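Local coordinates for protein extracellular invertase (Aspergillus kawachii, PDB 5XH9) that probably hydrolyses sucrose and related beta-fructofuranosides, releasing fructose from their non-reducing ends, as an extracellular invertase of glycoside hydrolase family 32, at residues A[433-438]-A[446-451]; A[483-488]-A[504-509]. All coordinates share one frame; numbering follows the deposited sequence.

Contact 1. Residues A[433-438]-A[446-451]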
loop_
_atom_site.group_PDB
_atom_site.type_symbol
_atom_site.label_atom_id
_atom_site.label_comp_id
_atom_site.label_asym_id
_atom_site.label_seq_id
_atom_site.Cartn_x
_atom_site.Cartn_y
_atom_site.Cartn_z
ATOM N N THR A 433 -3.524 60.855 -6.798
ATOM C CA THR A 433 -4.625 60.668 -7.736
ATOM C C THR A 433 -4.344 61.363 -9.076
ATOM O O THR A 433 -3.765 62.437 -9.124
ATOM C CB THR A 433 -5.960 61.176 -7.149
ATOM O OG1 THR A 433 -5.941 62.596 -7.154
ATOM C CG2 THR A 433 -6.180 60.688 -5.699
ATOM N N GLU A 434 -4.737 60.705 -10.159
ATOM C CA GLU A 434 -4.687 61.251 -11.509
ATOM C C GLU A 434 -6.141 61.623 -11.836
ATOM O O GLU A 434 -7.055 60.817 -11.596
ATOM C CB GLU A 434 -4.147 60.187 -12.483
ATOM C CG GLU A 434 -4.309 60.474 -13.979
ATOM C CD GLU A 434 -3.457 61.622 -14.475
ATOM O OE1 GLU A 434 -2.366 61.841 -13.895
ATOM O OE2 GLU A 434 -3.879 62.285 -15.457
ATOM N N SER A 435 -6.351 62.821 -12.383
ATOM C CA SER A 435 -7.701 63.302 -12.725
ATOM C C SER A 435 -8.420 62.418 -13.746
ATOM O O SER A 435 -7.815 61.936 -14.725
ATOM C CB SER A 435 -7.679 64.749 -13.272
ATOM O OG SER A 435 -7.686 65.669 -12.202
ATOM N N GLY A 436 -9.722 62.255 -13.511
ATOM C CA GLY A 436 -10.620 61.663 -14.481
ATOM C C GLY A 436 -10.589 62.424 -15.783
ATOM O O GLY A 436 -10.217 63.598 -15.816
ATOM N N ARG A 437 -10.933 61.731 -16.862
ATOM C CA ARG A 437 -11.018 62.331 -18.182
ATOM C C ARG A 437 -11.751 61.402 -19.122
ATOM O O ARG A 437 -11.844 60.190 -18.877
ATOM C CB ARG A 437 -9.618 62.609 -18.752
ATOM C CG ARG A 437 -8.747 61.365 -18.928
ATOM C CD ARG A 437 -7.276 61.733 -18.974
ATOM N NE ARG A 437 -6.985 62.577 -20.115
ATOM C CZ ARG A 437 -5.968 63.432 -20.217
ATOM N NH1 ARG A 437 -5.083 63.602 -19.243
ATOM N NH2 ARG A 437 -5.838 64.130 -21.333
ATOM N N THR A 438 -12.246 61.972 -20.209
ATOM C CA THR A 438 -12.910 61.201 -21.242
ATOM C C THR A 438 -11.975 61.230 -22.447
ATOM O O THR A 438 -11.403 62.278 -22.759
ATOM C CB THR A 438 -14.326 61.767 -21.521
ATOM O OG1 THR A 438 -15.114 61.645 -20.329
ATOM C CG2 THR A 438 -15.037 61.033 -22.667
ATOM N N PRO A 446 0.082 60.159 -21.215
ATOM C CA PRO A 446 0.759 60.025 -19.925
ATOM C C PRO A 446 -0.035 60.557 -18.750
ATOM O O PRO A 446 -0.790 61.524 -18.893
ATOM C CB PRO A 446 2.037 60.857 -20.092
ATOM C CG PRO A 446 2.319 60.830 -21.555
ATOM C CD PRO A 446 0.965 60.771 -22.231
ATOM N N PHE A 447 0.136 59.907 -17.601
ATOM C CA PHE A 447 -0.321 60.450 -16.328
ATOM C C PHE A 447 0.597 61.622 -16.026
ATOM O O PHE A 447 1.750 61.628 -16.467
ATOM C CB PHE A 447 -0.189 59.420 -15.195
ATOM C CG PHE A 447 -1.314 58.401 -15.114
ATOM C CD1 PHE A 447 -2.045 57.996 -16.231
ATOM C CD2 PHE A 447 -1.597 57.793 -13.884
ATOM C CE1 PHE A 447 -3.054 57.050 -16.110
ATOM C CE2 PHE A 447 -2.597 56.845 -13.767
ATOM C CZ PHE A 447 -3.329 56.479 -14.882
ATOM N N LYS A 448 0.092 62.599 -15.278
ATOM C CA LYS A 448 0.908 63.738 -14.838
ATOM C C LYS A 448 1.983 63.285 -13.866
ATOM O O LYS A 448 3.107 63.806 -13.908
ATOM C CB LYS A 448 0.047 64.862 -14.232
ATOM C CG LYS A 448 -0.712 65.658 -15.303
ATOM C CD LYS A 448 -1.933 66.396 -14.759
ATOM C CE LYS A 448 -3.119 65.452 -14.558
ATOM N NZ LYS A 448 -4.290 66.077 -13.878
ATOM N N ARG A 449 1.632 62.323 -13.006
ATOM C CA ARG A 449 2.592 61.653 -12.126
ATOM C C ARG A 449 2.461 60.123 -12.187
ATOM O O ARG A 449 1.352 59.571 -12.132
ATOM C CB ARG A 449 2.419 62.113 -10.689
ATOM C CG ARG A 449 3.516 61.604 -9.758
ATOM C CD ARG A 449 3.203 61.984 -8.323
ATOM N NE ARG A 449 4.061 61.289 -7.363
ATOM C CZ ARG A 449 3.896 61.314 -6.040
ATOM N NH1 ARG A 449 2.888 61.996 -5.487
ATOM N NH2 ARG A 449 4.730 60.640 -5.259
ATOM N N SER A 450 3.611 59.468 -12.299
ATOM C CA SER A 450 3.723 58.020 -12.272
ATOM C C SER A 450 4.499 57.586 -11.025
ATOM O O SER A 450 5.242 58.392 -10.452
ATOM C CB SER A 450 4.453 57.542 -13.511
ATOM O OG SER A 450 3.601 57.631 -14.627
ATOM N N PRO A 451 4.333 56.309 -10.601
ATOM C CA PRO A 451 5.149 55.801 -9.498
ATOM C C PRO A 451 6.621 55.733 -9.897
ATOM O O PRO A 451 6.925 55.534 -11.070
ATOM C CB PRO A 451 4.584 54.397 -9.241
ATOM C CG PRO A 451 3.863 54.016 -10.483
ATOM C CD PRO A 451 3.430 55.278 -11.154
#

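Contact 2. Residues A[483-488]-A[504-509]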
loop_
_atom_site.group_PDB
_atom_site.type_symbol
_atom_site.label_atom_id
_atom_site.label_comp_id
_atom_site.label_asym_id
_atom_site.label_seq_id
_atom_site.Cartn_x
_atom_site.Cartn_y
_atom_site.Cartn_z
ATOM N N GLU A 483 11.132 54.315 -22.798
ATOM C CA GLU A 483 11.503 54.292 -24.215
ATOM C C GLU A 483 11.500 52.858 -24.781
ATOM O O GLU A 483 10.943 52.593 -25.846
ATOM C CB GLU A 483 12.896 54.938 -24.399
ATOM C CG GLU A 483 13.223 55.365 -25.831
ATOM C CD GLU A 483 14.709 55.673 -26.057
ATOM O OE1 GLU A 483 15.214 55.329 -27.148
ATOM O OE2 GLU A 483 15.373 56.247 -25.153
ATOM N N HIS A 484 12.107 51.939 -24.042
ATOM C CA HIS A 484 12.375 50.591 -24.546
ATOM C C HIS A 484 11.310 49.515 -24.208
ATOM O O HIS A 484 11.329 48.433 -24.804
ATOM C CB HIS A 484 13.766 50.161 -24.070
ATOM C CG HIS A 484 14.876 50.916 -24.730
ATOM N ND1 HIS A 484 15.015 50.983 -26.106
ATOM C CD2 HIS A 484 15.899 51.639 -24.207
ATOM C CE1 HIS A 484 16.077 51.714 -26.402
ATOM N NE2 HIS A 484 16.633 52.120 -25.269
ATOM N N GLU A 485 10.401 49.811 -23.275
ATOM C CA GLU A 485 9.459 48.814 -22.746
ATOM C C GLU A 485 8.101 49.410 -22.459
ATOM O O GLU A 485 7.981 50.615 -22.228
ATOM C CB GLU A 485 9.998 48.190 -21.441
ATOM C CG GLU A 485 11.296 47.395 -21.596
ATOM C CD GLU A 485 11.916 46.960 -20.277
ATOM O OE1 GLU A 485 11.956 47.763 -19.333
ATOM O OE2 GLU A 485 12.420 45.817 -20.201
ATOM N N SER A 486 7.092 48.541 -22.444
ATOM C CA SER A 486 5.724 48.903 -22.053
ATOM C C SER A 486 4.861 47.663 -21.920
ATOM O O SER A 486 5.049 46.691 -22.639
ATOM C CB SER A 486 5.054 49.843 -23.077
ATOM O OG SER A 486 4.987 49.210 -24.350
ATOM N N THR A 487 3.893 47.730 -21.020
ATOM C CA THR A 487 2.888 46.686 -20.871
ATOM C C THR A 487 1.508 47.344 -20.931
ATOM O O THR A 487 1.278 48.349 -20.257
ATOM C CB THR A 487 3.056 45.971 -19.512
ATOM O OG1 THR A 487 4.400 45.482 -19.406
ATOM C CG2 THR A 487 2.086 44.810 -19.388
ATOM N N THR A 488 0.589 46.780 -21.713
ATOM C CA THR A 488 -0.749 47.356 -21.844
ATOM C C THR A 488 -1.785 46.396 -21.284
ATOM O O THR A 488 -1.758 45.203 -21.578
ATOM C CB THR A 488 -1.055 47.711 -23.310
ATOM O OG1 THR A 488 0.054 48.422 -23.852
ATOM C CG2 THR A 488 -2.273 48.618 -23.409
ATOM N N ASN A 504 5.826 44.075 -25.773
ATOM C CA ASN A 504 6.914 45.033 -25.523
ATOM C C ASN A 504 7.343 45.093 -24.055
ATOM O O ASN A 504 8.079 46.005 -23.665
ATOM C CB ASN A 504 6.453 46.432 -26.004
ATOM C CG ASN A 504 7.604 47.416 -26.190
ATOM O OD1 ASN A 504 7.508 48.590 -25.804
ATOM N ND2 ASN A 504 8.694 46.942 -26.759
ATOM N N THR A 505 6.898 44.135 -23.234
ATOM C CA THR A 505 7.068 44.206 -21.759
ATOM C C THR A 505 8.539 44.191 -21.314
ATOM O O THR A 505 8.929 44.988 -20.434
ATOM C CB THR A 505 6.288 43.076 -21.032
ATOM O OG1 THR A 505 4.883 43.325 -21.135
ATOM C CG2 THR A 505 6.632 43.017 -19.539
ATOM N N SER A 506 9.333 43.304 -21.926
ATOM C CA SER A 506 10.701 43.017 -21.476
ATOM C C SER A 506 11.765 43.129 -22.558
ATOM O O SER A 506 11.765 42.345 -23.488
ATOM C CB SER A 506 10.786 41.597 -20.919
ATOM O OG SER A 506 12.093 41.334 -20.368
ATOM N N ALA A 507 12.701 44.059 -22.379
ATOM C CA ALA A 507 13.922 44.126 -23.199
ATOM C C ALA A 507 14.803 42.897 -23.065
ATOM O O ALA A 507 15.598 42.614 -23.949
ATOM C CB ALA A 507 14.731 45.357 -22.817
ATOM N N ALA A 508 14.704 42.197 -21.937
ATOM C CA ALA A 508 15.445 40.946 -21.731
ATOM C C ALA A 508 15.010 39.822 -22.662
ATOM O O ALA A 508 15.819 38.947 -22.973
ATOM C CB ALA A 508 15.337 40.487 -20.288
ATOM N N ALA A 509 13.750 39.839 -23.109
ATOM C CA ALA A 509 13.239 38.794 -24.014
ATOM C C ALA A 509 13.888 38.833 -25.391
ATOM O O ALA A 509 13.951 37.822 -26.069
ATOM C CB ALA A 509 11.727 38.892 -24.145
HETATM O O HOH W 1 3.694 45.173 -24.061
HETATM O O HOH W 2 6.658 46.821 -19.498
#

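Contact 1. Residues A[433-438]-A[446-451]
E434 lays its aliphatic part over one face of the F447 ring: CG of E434 sits 3.8 Å from the F447 ring centroid, only 10° off the normal, a CH-pi contact. At the ring's edge, in its plane, is the carbonyl oxygen of R449. The E434 carboxylate lies at a shallow tilt to the ring. With CG anti to the backbone N (chi1 167°) and a bend at the next bond, the chain first covers the ring and then carries its acid to the backbone beyond. There E434 OE1 accepts from K448 N at 2.9 Å, met on the syn side but 31° out of the carboxylate plane. The other oxygen, OE2, is buried and has no hydrogen-bonding partner; its closest neighbour across the contact is K448 CE at 3.4 Å. K448 NZ stays 4.1 Å from E434 OE2, beyond a salt bridge, though its charge probably still steadies the acid. The lysine crosses E434 at about a right angle, its NZ ending 3.7 Å from S435 CB. E434 and F447 both pack on V590 of strand 585-594 and on F577 of strand 574-580, so the contact lies between the two sheets.

Contact 2. Residues A[483-488]-A[504-509]
S486 and T505 come closest in the backbone, 4.9 Å between their CA atoms, and S486 N donates to N504 O at 3.0 Å. The side chains of S486 and N504 add a second link: S486 OG gives its proton to N504 OD1 at 3.0 Å, in the carbonyl plane and on a lone pair. Next along, the threonine side chains of T487 and T505 cross at a slant, T505 OG1 donating to T487 OG1 over 2.8 Å. One water bridges S486 O and N504 N, another T487 OG1 and T505 O. E485 leaves beside its own backbone N (chi1 -64°) and runs out extended, passing T505 O. Its OE2 takes A507 N at 2.8 Å, nearly straight at 173°, through the anti lone pair. The carboxylate is gripped further by W568 N at OE2 and by Y569 N and S572 OG at OE1, which fixes its rotation and probably favours the charged form. S506 OG, bonded also to R566 O, weakly caps A508 N at the start of helix 508-511. By taking the amides of A507, W568 and Y569, the E485 carboxylate joins the turn before that helix to the loop of W568, in the C-terminal beta-sandwich of family 32.

In the fold
Both contacts belong to the C-terminal beta-sandwich region, with centres 21 Å apart and nearest atoms about 11 Å apart. Contact 1 ties strand 430-439 of one sheet to the loop following strand 444-446, an edge strand of the other; contact 2 stays beside the latter sheet, where strand 487-492 meets the turn into a short helix. Contact 2 is the more buried, and it is almost wholly polar, with two waters and several hydrogen bonds. Contact 1 is partly buried, with a buried phenyl ring and an exposed lysine. Each uses a glutamate to accept a backbone amide, but only the one in contact 2 has both oxygens bonded.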